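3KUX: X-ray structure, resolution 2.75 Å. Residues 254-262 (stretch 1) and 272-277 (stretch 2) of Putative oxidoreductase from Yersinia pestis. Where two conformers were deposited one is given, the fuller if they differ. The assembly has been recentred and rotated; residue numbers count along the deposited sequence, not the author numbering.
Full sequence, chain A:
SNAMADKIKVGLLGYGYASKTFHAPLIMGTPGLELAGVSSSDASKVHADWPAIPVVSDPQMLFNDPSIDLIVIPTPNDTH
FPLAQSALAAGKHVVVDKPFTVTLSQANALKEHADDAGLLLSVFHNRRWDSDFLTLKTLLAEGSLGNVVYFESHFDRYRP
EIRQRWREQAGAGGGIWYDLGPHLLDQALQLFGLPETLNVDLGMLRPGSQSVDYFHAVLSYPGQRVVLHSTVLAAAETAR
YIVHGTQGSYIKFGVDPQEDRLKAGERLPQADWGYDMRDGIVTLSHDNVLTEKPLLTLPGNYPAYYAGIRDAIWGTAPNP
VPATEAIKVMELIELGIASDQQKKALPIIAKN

Stretch 1, residues 254-262: GVDPQEDRL
Stretch 2 (272-277) DWGYDM

Contact between the start of a helix and a tight turn in a putative oxidoreductase from Yersinia pestis, burying 463 Å² summed over both sides. Residues 254-257 are loop, and the helix runs from Gln258 through Leu262 and beyond, with Leu262 N bonded to Gln258 O at 2.9 Å. Stretch 2 has no regular helix or strand; Asp272 to Tyr275 form a type II beta turn, with Trp273 at phi/psi -61/123°, Gly274 at 85/0°, and Tyr275 N to Asp272 O at 3.3 Å. The backbones come closest at Gln258 and Gly274, whose CA atoms lie 5.5 Å apart. At the backbone angles of Gly274 a CB would jam against the carbonyl O of Trp273, so the turn itself calls for glycine; Gln258 CG packs 4.1 Å from Gly274 CA.

Asp256 (chi1 t, chi2 110°) caps the helix: Asp256 OD2 accepts from Gln258 N at 2.7 Å, while Asp256 OD1 accepts from Gln258 NE2 at 3.1 Å. Gln258 (m, t, chi3 73°) thus has its amide nitrogen held within its own stretch, leaving Gln258 OE1 to accept from Trp273 NE1 across the contact at 2.9 Å. The N-H...O angle is 137°, and OE1 sits at the indole edge, near the ring plane.

Trp273 (chi1 t, chi2 -107°) has a CA-to-CB bond pointing sideways, but its ring reaches stretch 1, and the residue as a whole has 115 Å² covered by it. Trp273 CH2 meets Leu262 CD2 at 3.3 Å, a close apolar contact with the leucine in its m, t rotamer. The CA-to-CB bond of Arg261 points toward stretch 2; chi1 m and chi2 t extend the chain, then chi3 p bends it, with chi4 at 180°. Arg261 NH1 donates to Asp272 O at 3.0 Å, and Arg261 NH2 donates to Asp272 OD1 at 2.9 Å in a salt bridge. Asp272, with chi1 p and chi2 -2°, brings OD1 to the guanidinium edge, while Trp273 CE3 lies over one guanidinium face, 3.6 Å from Arg261 NH2. Asp272 O, which takes the NH1 bond from Arg261, also accepts from Tyr275 N within the turn.

The CA-to-CB bond of Pro257, C-gamma endo and at phi/psi -90/-2°, points toward stretch 2, and Pro257 CG lies 3.4 Å from Tyr275 O and 3.7 Å from Gly274 O. The CA-to-CB bond of Tyr275 (chi1 m) is sideways, and its ring runs off from stretch 1. The CA-to-CB bond of Asp276 (chi1 t, chi2 -15°) points toward stretch 1, where one water donates its hydrogens to Val255 O, 2.6 Å from the water O, and to Asp276 OD1, 3.1 Å from it, bridging the two residues.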

# COMPACT_ATOMS: atom_id res chain seq x y z
N GLY A 254 -0.79 11.07 13.94
CA GLY A 254 -0.15 9.77 14.05
C GLY A 254 -0.16 9.00 12.74
O GLY A 254 -0.81 9.40 11.77
N VAL A 255 0.58 7.89 12.71
CA VAL A 255 0.50 6.94 11.60
C VAL A 255 -0.08 5.62 12.09
O VAL A 255 -0.22 5.41 13.30
CB VAL A 255 1.89 6.66 10.97
CG1 VAL A 255 2.46 7.93 10.41
CG2 VAL A 255 2.83 6.03 11.99
N ASP A 256 -0.43 4.73 11.16
CA ASP A 256 -0.93 3.41 11.55
C ASP A 256 0.15 2.64 12.30
O ASP A 256 1.32 2.69 11.91
CB ASP A 256 -1.42 2.64 10.32
CG ASP A 256 -1.80 1.21 10.66
OD1 ASP A 256 -3.01 0.90 10.62
OD2 ASP A 256 -0.89 0.41 10.97
N PRO A 257 -0.23 1.92 13.36
CA PRO A 257 0.74 1.33 14.29
C PRO A 257 1.23 -0.09 13.96
O PRO A 257 2.08 -0.61 14.68
CB PRO A 257 -0.03 1.32 15.62
CG PRO A 257 -1.49 1.24 15.22
CD PRO A 257 -1.62 1.63 13.76
N GLN A 258 0.71 -0.70 12.90
CA GLN A 258 1.05 -2.10 12.62
C GLN A 258 2.51 -2.29 12.20
O GLN A 258 3.17 -3.22 12.68
CB GLN A 258 0.13 -2.69 11.56
CG GLN A 258 -1.34 -2.57 11.87
CD GLN A 258 -2.21 -3.08 10.74
OE1 GLN A 258 -2.31 -4.29 10.52
NE2 GLN A 258 -2.85 -2.17 10.02
N GLU A 259 3.00 -1.44 11.32
CA GLU A 259 4.34 -1.63 10.78
C GLU A 259 5.39 -1.80 11.88
O GLU A 259 6.22 -2.71 11.81
CB GLU A 259 4.73 -0.48 9.84
CG GLU A 259 6.01 -0.76 9.07
CD GLU A 259 6.28 0.26 7.97
OE1 GLU A 259 5.77 1.40 8.06
OE2 GLU A 259 7.00 -0.10 7.01
N ASP A 260 5.36 -0.93 12.88
CA ASP A 260 6.31 -0.99 13.98
C ASP A 260 6.23 -2.31 14.73
O ASP A 260 7.25 -2.95 15.01
CB ASP A 260 6.11 0.18 14.95
CG ASP A 260 6.72 1.48 14.43
OD1 ASP A 260 7.88 1.45 13.96
OD2 ASP A 260 6.04 2.53 14.49
N ARG A 261 5.01 -2.73 15.05
CA ARG A 261 4.80 -3.95 15.82
C ARG A 261 5.22 -5.20 15.04
O ARG A 261 5.67 -6.18 15.63
CB ARG A 261 3.36 -4.04 16.31
CG ARG A 261 3.02 -3.00 17.38
CD ARG A 261 1.55 -3.03 17.74
NE ARG A 261 1.12 -4.33 18.25
CZ ARG A 261 -0.12 -4.61 18.63
NH1 ARG A 261 -1.06 -3.67 18.57
NH2 ARG A 261 -0.42 -5.81 19.08
N LEU A 262 5.08 -5.16 13.72
CA LEU A 262 5.55 -6.26 12.89
C LEU A 262 7.07 -6.26 12.86
O LEU A 262 7.70 -7.29 13.06
CB LEU A 262 4.97 -6.19 11.48
CG LEU A 262 3.46 -6.47 11.38
CD1 LEU A 262 2.93 -6.25 9.97
CD2 LEU A 262 3.15 -7.89 11.86
N ASP A 272 -5.17 -7.20 20.60
CA ASP A 272 -5.29 -5.78 20.31
C ASP A 272 -4.58 -5.40 19.03
O ASP A 272 -4.00 -4.32 18.93
CB ASP A 272 -4.67 -4.99 21.45
CG ASP A 272 -3.21 -5.31 21.64
OD1 ASP A 272 -2.71 -6.19 20.90
OD2 ASP A 272 -2.56 -4.70 22.52
N TRP A 273 -4.61 -6.28 18.04
CA TRP A 273 -3.90 -5.98 16.80
C TRP A 273 -4.42 -4.72 16.12
O TRP A 273 -5.59 -4.61 15.79
CB TRP A 273 -3.95 -7.15 15.81
CG TRP A 273 -3.06 -6.85 14.66
CD1 TRP A 273 -3.44 -6.52 13.39
CD2 TRP A 273 -1.63 -6.78 14.69
NE1 TRP A 273 -2.33 -6.28 12.62
CE2 TRP A 273 -1.21 -6.43 13.39
CE3 TRP A 273 -0.67 -6.99 15.69
CZ2 TRP A 273 0.14 -6.28 13.06
CZ3 TRP A 273 0.66 -6.85 15.36
CH2 TRP A 273 1.06 -6.50 14.06
N GLY A 274 -3.52 -3.77 15.90
CA GLY A 274 -3.83 -2.59 15.11
C GLY A 274 -4.49 -1.46 15.86
O GLY A 274 -4.80 -0.42 15.28
N TYR A 275 -4.71 -1.64 17.17
CA TYR A 275 -5.32 -0.59 17.98
C TYR A 275 -4.56 0.72 17.83
O TYR A 275 -3.34 0.77 18.03
CB TYR A 275 -5.38 -0.99 19.46
CG TYR A 275 -6.57 -1.84 19.82
CD1 TYR A 275 -7.43 -1.46 20.85
CD2 TYR A 275 -6.85 -3.02 19.13
CE1 TYR A 275 -8.53 -2.24 21.19
CE2 TYR A 275 -7.95 -3.81 19.46
CZ TYR A 275 -8.79 -3.42 20.49
OH TYR A 275 -9.88 -4.20 20.81
N ASP A 276 -5.29 1.76 17.46
CA ASP A 276 -4.72 3.09 17.30
C ASP A 276 -5.32 3.97 18.39
O ASP A 276 -6.41 4.51 18.23
CB ASP A 276 -5.06 3.64 15.92
CG ASP A 276 -4.37 4.96 15.63
OD1 ASP A 276 -3.86 5.60 16.58
OD2 ASP A 276 -4.34 5.36 14.45
N MSE A 277 -4.60 4.11 19.49
CA MSE A 277 -5.17 4.82 20.62
C MSE A 277 -5.04 6.35 20.50
O MSE A 277 -5.35 7.08 21.44
CB MSE A 277 -4.63 4.30 21.95
CG MSE A 277 -4.91 2.80 22.22
SE MSE A 277 -6.78 2.20 22.07
CE MSE A 277 -7.61 3.43 23.34
O HOH W 1 -1.39 6.79 15.14